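Local coordinates for protein glutathione S-transferase (Bombyx mori, PDB 4E8H) that probably conjugates glutathione to electrophilic substrates as a homodimeric glutathione transferase, binding glutathione in a pocket of its thioredoxin-like domain, at residues Gly42-Pro47 with Pro54-Pro59; Cys18-Met23 with Ala73-Leu78; Thr24-Glu29 with Tyr201-Val206. One frame throughout, in Å; residues are numbered along the deposited sequence.

Contact 1 of 3, residues Gly42-Pro47 with Pro54-Pro59; sequences GEHMTP and PQHTIP. With GSH (glutathione), chain F.
H44, M45 and H56 meet at the glycine end of the glutathione site, where the loop before helix 47-52 closes on the loop that follows it. The sulfur of M45 lies over one face of the H56 imidazole, with SD 3.6 Å from the ring centroid and 16° off its normal, a Met-aromatic contact. The bend at chi2 of M45 brings SD there, while its CG lies over the rim of one face of the H44 ring. The backbone O of H44 lies 3.1 Å from H56 CB. In the thioredoxin-like fold, the loop leading into strand 60-63 carries the cis-proline, here P59, and the residue before it pairs with the ligand as a strand would: I58 N donates to O2 of glutathione at 2.8 Å and I58 O accepts from its N2 at 2.9 Å. The two bonds fix the cysteinyl part of the tripeptide. Its glycine carboxylate is reached from H56, whose ND1 donates to O32 at 3.0 Å with a bent angle of 138°. H44 presents its ring edge to the same oxygen, NE2 coming within 3.3 Å of O32, and the two imidazole planes are inclined at 70°.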
loop_
_atom_site.group_PDB
_atom_site.type_symbol
_atom_site.label_atom_id
_atom_site.label_comp_id
_atom_site.label_asym_id
_atom_site.label_seq_id
_atom_site.Cartn_x
_atom_site.Cartn_y
_atom_site.Cartn_z
ATOM N N GLY B 42 -5.983 -8.153 -24.664
ATOM C CA GLY B 42 -5.207 -6.917 -24.718
ATOM C C GLY B 42 -6.060 -5.661 -24.741
ATOM O O GLY B 42 -5.614 -4.615 -25.219
ATOM N N GLU B 43 -7.283 -5.760 -24.215
ATOM C CA GLU B 43 -8.201 -4.615 -24.146
ATOM C C GLU B 43 -7.701 -3.518 -23.202
ATOM O O GLU B 43 -8.119 -2.362 -23.303
ATOM C CB GLU B 43 -9.610 -5.062 -23.746
ATOM C CG GLU B 43 -10.340 -5.858 -24.823
ATOM C CD GLU B 43 -11.804 -6.111 -24.496
ATOM O OE1 GLU B 43 -12.531 -6.590 -25.393
ATOM O OE2 GLU B 43 -12.235 -5.841 -23.353
ATOM N N HIS B 44 -6.806 -3.892 -22.291
ATOM C CA HIS B 44 -6.153 -2.948 -21.389
ATOM C C HIS B 44 -4.903 -2.326 -22.022
ATOM O O HIS B 44 -4.259 -1.465 -21.418
ATOM C CB HIS B 44 -5.809 -3.633 -20.055
ATOM C CG HIS B 44 -4.780 -4.720 -20.170
ATOM N ND1 HIS B 44 -4.855 -5.724 -21.111
ATOM C CD2 HIS B 44 -3.668 -4.972 -19.441
ATOM C CE1 HIS B 44 -3.823 -6.537 -20.968
ATOM N NE2 HIS B 44 -3.089 -6.105 -19.959
ATOM N N MET B 45 -4.575 -2.752 -23.241
ATOM C CA MET B 45 -3.335 -2.334 -23.906
ATOM C C MET B 45 -3.534 -1.448 -25.143
ATOM O O MET B 45 -2.572 -1.163 -25.861
ATOM C CB MET B 45 -2.486 -3.559 -24.281
ATOM C CG MET B 45 -1.983 -4.385 -23.100
ATOM S SD MET B 45 -0.831 -3.519 -22.012
ATOM C CE MET B 45 0.667 -3.506 -23.000
ATOM N N THR B 46 -4.768 -1.018 -25.393
ATOM C CA THR B 46 -5.061 -0.115 -26.509
ATOM C C THR B 46 -4.460 1.269 -26.232
ATOM O O THR B 46 -4.236 1.615 -25.070
ATOM C CB THR B 46 -6.582 0.038 -26.734
ATOM O OG1 THR B 46 -7.191 0.578 -25.555
ATOM C CG2 THR B 46 -7.227 -1.303 -27.075
ATOM N N PRO B 47 -4.186 2.061 -27.292
ATOM C CA PRO B 47 -3.756 3.448 -27.081
ATOM C C PRO B 47 -4.709 4.252 -26.185
ATOM O O PRO B 47 -4.260 5.118 -25.428
ATOM C CB PRO B 47 -3.737 4.023 -28.497
ATOM C CG PRO B 47 -3.407 2.857 -29.354
ATOM C CD PRO B 47 -4.077 1.669 -28.712
ATOM N N PRO B 54 -1.611 4.576 -17.851
ATOM C CA PRO B 54 -0.349 4.092 -18.427
ATOM C C PRO B 54 0.158 2.786 -17.811
ATOM O O PRO B 54 0.949 2.078 -18.440
ATOM C CB PRO B 54 0.636 5.237 -18.153
ATOM C CG PRO B 54 -0.006 6.073 -17.093
ATOM C CD PRO B 54 -1.478 5.941 -17.312
ATOM N N GLN B 55 -0.304 2.470 -16.602
ATOM C CA GLN B 55 0.062 1.218 -15.939
ATOM C C GLN B 55 -0.796 0.040 -16.429
ATOM O O GLN B 55 -0.526 -1.112 -16.083
ATOM C CB GLN B 55 -0.023 1.372 -14.413
ATOM C CG GLN B 55 0.959 0.488 -13.647
ATOM C CD GLN B 55 0.955 0.734 -12.143
ATOM O OE1 GLN B 55 0.590 1.814 -11.670
ATOM N NE2 GLN B 55 1.372 -0.273 -11.385
ATOM N N HIS B 56 -1.809 0.339 -17.245
ATOM C CA HIS B 56 -2.702 -0.670 -17.843
ATOM C C HIS B 56 -3.123 -1.779 -16.868
ATOM O O HIS B 56 -2.919 -2.971 -17.121
ATOM C CB HIS B 56 -2.111 -1.247 -19.143
ATOM C CG HIS B 56 -0.716 -1.771 -19.001
ATOM N ND1 HIS B 56 -0.439 -3.021 -18.494
ATOM C CD2 HIS B 56 0.481 -1.212 -19.299
ATOM C CE1 HIS B 56 0.869 -3.211 -18.484
ATOM N NE2 HIS B 56 1.450 -2.128 -18.969
ATOM N N THR B 57 -3.706 -1.360 -15.749
ATOM C CA THR B 57 -4.223 -2.282 -14.747
ATOM C C THR B 57 -5.739 -2.185 -14.645
ATOM O O THR B 57 -6.343 -1.189 -15.055
ATOM C CB THR B 57 -3.650 -1.986 -13.340
ATOM O OG1 THR B 57 -3.836 -0.597 -13.029
ATOM C CG2 THR B 57 -2.165 -2.335 -13.263
ATOM N N ILE B 58 -6.339 -3.242 -14.108
ATOM C CA ILE B 58 -7.699 -3.193 -13.589
ATOM C C ILE B 58 -7.631 -3.489 -12.083
ATOM O O ILE B 58 -6.795 -4.286 -11.650
ATOM C CB ILE B 58 -8.654 -4.179 -14.319
ATOM C CG1 ILE B 58 -8.106 -5.612 -14.286
ATOM C CG2 ILE B 58 -8.903 -3.716 -15.756
ATOM C CD1 ILE B 58 -9.146 -6.688 -14.562
ATOM N N PRO B 59 -8.495 -2.846 -11.275
ATOM C CA PRO B 59 -9.544 -1.897 -11.642
ATOM C C PRO B 59 -9.004 -0.511 -11.976
ATOM O O PRO B 59 -8.003 -0.074 -11.404
ATOM C CB PRO B 59 -10.403 -1.825 -10.376
ATOM C CG PRO B 59 -9.452 -2.083 -9.271
ATOM C CD PRO B 59 -8.447 -3.065 -9.817
HETATM N N1 GSH F . -2.310 -3.274 -6.728
HETATM C CA1 GSH F . -3.308 -3.206 -7.782
HETATM C C1 GSH F . -4.639 -2.857 -7.179
HETATM O O11 GSH F . -4.864 -3.078 -5.969
HETATM O O12 GSH F . -5.537 -2.335 -7.878
HETATM C CB1 GSH F . -3.393 -4.551 -8.501
HETATM C CG1 GSH F . -3.899 -4.380 -9.933
HETATM C CD1 GSH F . -3.526 -5.568 -10.794
HETATM O OE1 GSH F . -2.227 -6.116 -10.738
HETATM N N2 GSH F . -4.474 -6.054 -11.595
HETATM C CA2 GSH F . -4.207 -7.123 -12.543
HETATM C C2 GSH F . -3.898 -6.561 -13.897
HETATM O O2 GSH F . -4.516 -5.356 -14.287
HETATM C CB2 GSH F . -5.419 -8.042 -12.636
HETATM S SG2 GSH F . -5.765 -8.909 -11.084
HETATM N N3 GSH F . -3.048 -7.233 -14.675
HETATM C CA3 GSH F . -2.804 -6.869 -16.064
HETATM C C3 GSH F . -1.660 -5.890 -16.215
HETATM O O31 GSH F . -1.197 -5.295 -15.217
HETATM O O32 GSH F . -1.159 -5.660 -17.340
#

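Contact 2 of 3, residues Cys18-Met23 with Ala73-Leu78; sequences CRAVMM and AIQTYL
With chi1 at 173°, V21 swings CG1 away from its backbone N, and I74, with CG1 beside the backbone N at chi1 -66°, turns its CG2 branch to meet it. The two side chains cross at about a right angle, V21 CG1 lying 3.6 Å from I74 CG2. The other methyl, V21 CG2, touches the same branch methyl, I74 CG2, at 3.9 Å, so a single methyl of isoleucine rests against both prongs of the valine. One turn on, L78 CD1 makes a looser contact with V21 CG1 at 4.5 Å. These side chains join helix 16-27 to helix 71-82, whose segments run parallel, 8° apart and 9.3 Å between axes, as neighbouring helices of the thioredoxin-like domain; L9 and I7 of strand 7-11 touch V21 and L78 respectively, placing the seam against the sheet. Beside it, the amide carbon of Q75, CD, lies 4.3 Å from A20 CB. The Q75 amide does not bond to A20; its NE2 donates to V160 O and probably bonds T24. With no hydrogen bond between the segments, the helices are held by close apolar packing, while the one buried amide at the seam finds its partners beyond it.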
loop_
_atom_site.group_PDB
_atom_site.type_symbol
_atom_site.label_atom_id
_atom_site.label_comp_id
_atom_site.label_asym_id
_atom_site.label_seq_id
_atom_site.Cartn_x
_atom_site.Cartn_y
_atom_site.Cartn_z
ATOM N N CYS B 18 -10.706 -5.683 -8.081
ATOM C CA CYS B 18 -12.002 -5.230 -8.599
ATOM C C CYS B 18 -13.132 -5.528 -7.611
ATOM O O CYS B 18 -13.995 -4.682 -7.374
ATOM C CB CYS B 18 -12.299 -5.855 -9.967
ATOM S SG CYS B 18 -11.162 -5.339 -11.282
ATOM N N ARG B 19 -13.099 -6.725 -7.027
ATOM C CA ARG B 19 -14.116 -7.167 -6.075
ATOM C C ARG B 19 -14.153 -6.336 -4.787
ATOM O O ARG B 19 -15.231 -6.071 -4.256
ATOM C CB ARG B 19 -13.935 -8.654 -5.766
ATOM C CG ARG B 19 -14.391 -9.569 -6.901
ATOM C CD ARG B 19 -13.632 -10.889 -6.917
ATOM N NE ARG B 19 -13.663 -11.573 -5.627
ATOM C CZ ARG B 19 -12.936 -12.645 -5.325
ATOM N NH1 ARG B 19 -12.108 -13.171 -6.220
ATOM N NH2 ARG B 19 -13.031 -13.194 -4.123
ATOM N N ALA B 20 -12.983 -5.924 -4.298
ATOM C CA ALA B 20 -12.899 -5.039 -3.133
ATOM C C ALA B 20 -13.555 -3.687 -3.419
ATOM O O ALA B 20 -14.288 -3.157 -2.580
ATOM C CB ALA B 20 -11.447 -4.855 -2.700
ATOM N N VAL B 21 -13.295 -3.142 -4.608
ATOM C CA VAL B 21 -13.897 -1.877 -5.027
ATOM C C VAL B 21 -15.419 -2.000 -5.152
ATOM O O VAL B 21 -16.155 -1.149 -4.646
ATOM C CB VAL B 21 -13.292 -1.347 -6.358
ATOM C CG1 VAL B 21 -14.056 -0.122 -6.856
ATOM C CG2 VAL B 21 -11.817 -1.011 -6.183
ATOM N N MET B 22 -15.877 -3.068 -5.807
ATOM C CA MET B 22 -17.305 -3.270 -6.081
ATOM C C MET B 22 -18.142 -3.382 -4.807
ATOM O O MET B 22 -19.240 -2.830 -4.736
ATOM C CB MET B 22 -17.523 -4.494 -6.981
ATOM C CG MET B 22 -17.063 -4.292 -8.422
ATOM S SD MET B 22 -16.800 -5.839 -9.317
ATOM C CE MET B 22 -18.467 -6.222 -9.838
ATOM N N MET B 23 -17.617 -4.086 -3.806
ATOM C CA MET B 23 -18.291 -4.200 -2.512
ATOM C C MET B 23 -18.256 -2.889 -1.724
ATOM O O MET B 23 -19.211 -2.573 -1.016
ATOM C CB MET B 23 -17.708 -5.344 -1.677
ATOM C CG MET B 23 -18.125 -6.738 -2.141
ATOM S SD MET B 23 -17.674 -8.063 -0.995
ATOM C CE MET B 23 -15.885 -8.023 -1.080
ATOM N N ALA B 73 -6.694 2.807 -3.054
ATOM C CA ALA B 73 -6.855 4.252 -3.256
ATOM C C ALA B 73 -8.264 4.595 -3.750
ATOM O O ALA B 73 -8.833 5.618 -3.358
ATOM C CB ALA B 73 -5.806 4.778 -4.225
ATOM N N ILE B 74 -8.814 3.737 -4.611
ATOM C CA ILE B 74 -10.194 3.876 -5.086
ATOM C C ILE B 74 -11.187 3.758 -3.927
ATOM O O ILE B 74 -12.076 4.599 -3.779
ATOM C CB ILE B 74 -10.536 2.848 -6.197
ATOM C CG1 ILE B 74 -9.718 3.129 -7.464
ATOM C CG2 ILE B 74 -12.032 2.880 -6.521
ATOM C CD1 ILE B 74 -9.730 1.998 -8.489
ATOM N N GLN B 75 -11.019 2.719 -3.109
ATOM C CA GLN B 75 -11.849 2.502 -1.923
ATOM C C GLN B 75 -11.912 3.728 -1.022
ATOM O O GLN B 75 -13.000 4.189 -0.661
ATOM C CB GLN B 75 -11.294 1.352 -1.093
ATOM C CG GLN B 75 -11.652 -0.028 -1.561
ATOM C CD GLN B 75 -11.151 -1.068 -0.590
ATOM O OE1 GLN B 75 -9.952 -1.345 -0.518
ATOM N NE2 GLN B 75 -12.064 -1.638 0.186
ATOM N N THR B 76 -10.741 4.238 -0.650
ATOM C CA THR B 76 -10.653 5.369 0.265
ATOM C C THR B 76 -11.198 6.650 -0.369
ATOM O O THR B 76 -11.847 7.449 0.312
ATOM C CB THR B 76 -9.216 5.585 0.796
ATOM O OG1 THR B 76 -8.308 5.727 -0.302
ATOM C CG2 THR B 76 -8.781 4.407 1.664
ATOM N N TYR B 77 -10.952 6.829 -1.669
ATOM C CA TYR B 77 -11.517 7.960 -2.416
ATOM C C TYR B 77 -13.047 7.975 -2.407
ATOM O O TYR B 77 -13.654 9.031 -2.219
ATOM C CB TYR B 77 -11.012 7.998 -3.867
ATOM C CG TYR B 77 -11.788 8.966 -4.744
ATOM C CD1 TYR B 77 -11.676 10.345 -4.562
ATOM C CD2 TYR B 77 -12.650 8.503 -5.741
ATOM C CE1 TYR B 77 -12.396 11.241 -5.353
ATOM C CE2 TYR B 77 -13.376 9.392 -6.539
ATOM C CZ TYR B 77 -13.241 10.758 -6.339
ATOM O OH TYR B 77 -13.948 11.643 -7.124
ATOM N N LEU B 78 -13.664 6.813 -2.620
ATOM C CA LEU B 78 -15.123 6.728 -2.642
ATOM C C LEU B 78 -15.722 7.136 -1.295
ATOM O O LEU B 78 -16.753 7.811 -1.251
ATOM C CB LEU B 78 -15.601 5.334 -3.074
ATOM C CG LEU B 78 -15.231 4.837 -4.480
ATOM C CD1 LEU B 78 -15.781 3.437 -4.720
ATOM C CD2 LEU B 78 -15.698 5.790 -5.580
#

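Contact 3 of 3, residues Thr24-Glu29 with Tyr201-Val206; sequences TARVLE and YDEIDV
R26 reaches from the last turn of helix 16-27 to the first turn of helix 201-213, where I204 and E203 receive successive parts of its side chain. CB points toward the second helix, and CG, anti to the carbonyl carbon (chi1 -71°), continues that way to touch I204 CD1 at 3.9 Å. This is an apolar contact, made obliquely by the stem of the arginine. Bends at chi2 and chi3 then carry CD and NE round and bring the guanidinium to the E203 carboxylate. There NH1 donates to OE2 of E203 at 3.3 Å, and NH2 to OE1 of E203 at 3.5 Å; both bonds are weak, though fairly straight (158° for the first), and together they form a salt bridge. The carboxylate carbon lies at the guanidinium edge, near its plane, yet the two flat groups are turned 80° apart, far from the coplanar, fork-like pairing. A water also bridges the pair, accepting from R26 NH2 at 3.1 Å and donating to E203 OE1 at 2.6 Å. Were R26 replaced by an alanine, the E203 carboxylate would probably lose its positive mate and the CD1 end of I204 its cover. E203 is exposed and R26 partly so, which sets the bridge toward solvent, whereas I204 is buried. Helix 201-213 opens with a wide pi-type turn, Y201 O accepting from both D205 N and V206 N, and E29 closes the other helix in a Schellman motif. Beyond the contact, I204 packs on R19, M22 and M23 of helix 16-27, and Y201 and D205 both bond T170 of helix 160-174. Helix 201-213 thus packs against helices 16-27 and 160-174, with Y201 also touching helix 183-196.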
loop_
_atom_site.group_PDB
_atom_site.type_symbol
_atom_site.label_atom_id
_atom_site.label_comp_id
_atom_site.label_asym_id
_atom_site.label_seq_id
_atom_site.Cartn_x
_atom_site.Cartn_y
_atom_site.Cartn_z
ATOM N N THR B 24 -17.166 -2.131 -1.846
ATOM C CA THR B 24 -17.074 -0.819 -1.197
ATOM C C THR B 24 -18.136 0.129 -1.755
ATOM O O THR B 24 -18.796 0.838 -0.995
ATOM C CB THR B 24 -15.668 -0.190 -1.333
ATOM O OG1 THR B 24 -14.701 -1.060 -0.737
ATOM C CG2 THR B 24 -15.604 1.167 -0.632
ATOM N N ALA B 25 -18.301 0.120 -3.077
ATOM C CA ALA B 25 -19.312 0.939 -3.749
ATOM C C ALA B 25 -20.741 0.570 -3.346
ATOM O O ALA B 25 -21.597 1.451 -3.223
ATOM C CB ALA B 25 -19.147 0.854 -5.257
ATOM N N ARG B 26 -20.998 -0.722 -3.146
ATOM C CA ARG B 26 -22.316 -1.178 -2.702
ATOM C C ARG B 26 -22.647 -0.678 -1.297
ATOM O O ARG B 26 -23.748 -0.176 -1.060
ATOM C CB ARG B 26 -22.424 -2.706 -2.770
ATOM C CG ARG B 26 -22.494 -3.266 -4.190
ATOM C CD ARG B 26 -23.852 -3.019 -4.835
ATOM N NE ARG B 26 -24.904 -3.812 -4.203
ATOM C CZ ARG B 26 -25.268 -5.030 -4.597
ATOM N NH1 ARG B 26 -24.672 -5.609 -5.634
ATOM N NH2 ARG B 26 -26.234 -5.670 -3.954
ATOM N N VAL B 27 -21.689 -0.802 -0.377
ATOM C CA VAL B 27 -21.861 -0.341 1.007
ATOM C C VAL B 27 -22.127 1.168 1.062
ATOM O O VAL B 27 -22.888 1.643 1.909
ATOM C CB VAL B 27 -20.649 -0.732 1.902
ATOM C CG1 VAL B 27 -20.755 -0.110 3.295
ATOM C CG2 VAL B 27 -20.542 -2.240 2.021
ATOM N N LEU B 28 -21.512 1.905 0.140
ATOM C CA LEU B 28 -21.705 3.350 0.025
ATOM C C LEU B 28 -22.920 3.703 -0.832
ATOM O O LEU B 28 -23.267 4.880 -0.969
ATOM C CB LEU B 28 -20.451 4.012 -0.556
ATOM C CG LEU B 28 -19.173 3.985 0.289
ATOM C CD1 LEU B 28 -17.968 4.322 -0.565
ATOM C CD2 LEU B 28 -19.268 4.926 1.486
ATOM N N GLU B 29 -23.548 2.677 -1.408
ATOM C CA GLU B 29 -24.757 2.819 -2.234
ATOM C C GLU B 29 -24.526 3.662 -3.495
ATOM O O GLU B 29 -25.347 4.507 -3.864
ATOM C CB GLU B 29 -25.943 3.329 -1.397
ATOM C CG GLU B 29 -26.274 2.428 -0.206
ATOM C CD GLU B 29 -27.377 2.977 0.684
ATOM O OE1 GLU B 29 -27.467 4.213 0.851
ATOM O OE2 GLU B 29 -28.150 2.164 1.230
ATOM N N TYR B 201 -22.386 -9.461 -1.274
ATOM C CA TYR B 201 -21.283 -10.356 -0.937
ATOM C C TYR B 201 -21.253 -11.612 -1.824
ATOM O O TYR B 201 -20.190 -11.992 -2.318
ATOM C CB TYR B 201 -21.273 -10.731 0.551
ATOM C CG TYR B 201 -20.168 -11.705 0.878
ATOM C CD1 TYR B 201 -20.438 -13.061 1.023
ATOM C CD2 TYR B 201 -18.845 -11.277 0.996
ATOM C CE1 TYR B 201 -19.430 -13.965 1.299
ATOM C CE2 TYR B 201 -17.826 -12.178 1.271
ATOM C CZ TYR B 201 -18.126 -13.521 1.418
ATOM O OH TYR B 201 -17.128 -14.426 1.693
ATOM N N ASP B 202 -22.411 -12.244 -2.022
ATOM C CA ASP B 202 -22.493 -13.450 -2.855
ATOM C C ASP B 202 -22.263 -13.161 -4.330
ATOM O O ASP B 202 -21.474 -13.849 -4.979
ATOM C CB ASP B 202 -23.832 -14.176 -2.686
ATOM C CG ASP B 202 -23.878 -15.507 -3.438
ATOM O OD1 ASP B 202 -23.691 -16.561 -2.795
ATOM O OD2 ASP B 202 -24.088 -15.501 -4.672
ATOM N N GLU B 203 -22.959 -12.161 -4.860
ATOM C CA GLU B 203 -22.888 -11.864 -6.290
ATOM C C GLU B 203 -21.524 -11.314 -6.722
ATOM O O GLU B 203 -21.124 -11.491 -7.873
ATOM C CB GLU B 203 -24.034 -10.942 -6.730
ATOM C CG GLU B 203 -24.058 -9.579 -6.060
ATOM C CD GLU B 203 -25.361 -8.839 -6.292
ATOM O OE1 GLU B 203 -26.223 -8.859 -5.388
ATOM O OE2 GLU B 203 -25.527 -8.238 -7.375
ATOM N N ILE B 204 -20.812 -10.665 -5.801
ATOM C CA ILE B 204 -19.488 -10.115 -6.104
ATOM C C ILE B 204 -18.356 -11.052 -5.669
ATOM O O ILE B 204 -17.593 -11.538 -6.508
ATOM C CB ILE B 204 -19.282 -8.696 -5.491
ATOM C CG1 ILE B 204 -20.313 -7.707 -6.050
ATOM C CG2 ILE B 204 -17.856 -8.189 -5.747
ATOM C CD1 ILE B 204 -20.497 -6.450 -5.208
ATOM N N ASP B 205 -18.259 -11.307 -4.364
ATOM C CA ASP B 205 -17.090 -11.979 -3.794
ATOM C C ASP B 205 -17.111 -13.498 -3.951
ATOM O O ASP B 205 -16.130 -14.087 -4.406
ATOM C CB ASP B 205 -16.892 -11.591 -2.323
ATOM C CG ASP B 205 -15.426 -11.559 -1.918
ATOM O OD1 ASP B 205 -14.555 -11.514 -2.814
ATOM O OD2 ASP B 205 -15.141 -11.560 -0.702
ATOM N N VAL B 206 -18.223 -14.121 -3.564
ATOM C CA VAL B 206 -18.379 -15.572 -3.674
ATOM C C VAL B 206 -18.319 -16.015 -5.140
ATOM O O VAL B 206 -17.622 -16.977 -5.470
ATOM C CB VAL B 206 -19.681 -16.072 -2.984
ATOM C CG1 VAL B 206 -19.904 -17.562 -3.234
ATOM C CG2 VAL B 206 -19.630 -15.798 -1.491
HETATM O O HOH W 1 -28.448 -7.554 -4.967
#

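Contacts 2 and 3 share helix 16-27 and lie about 10 Å apart, centre to centre. They are joined by the salt bridge of R19 NH2 with D205 OD1 (2.6 Å) and by a probable hydrogen bond from Q75 NE2 to T24 OG1 (2.9 Å). Contact 1 touches contact 2 through the cis-proline loop: P59 N lies 3.7 Å from C18 SG, and P59 CG packs 4.0 Å from V21 CG2. Contact 1 binds glutathione directly, the I74 side chain of contact 2 stands about 6 Å from the ligand, and the I204 side chain of contact 3 about 13 Å from it. Contacts 1 and 3 do not touch; their nearest atoms are about 10 Å apart.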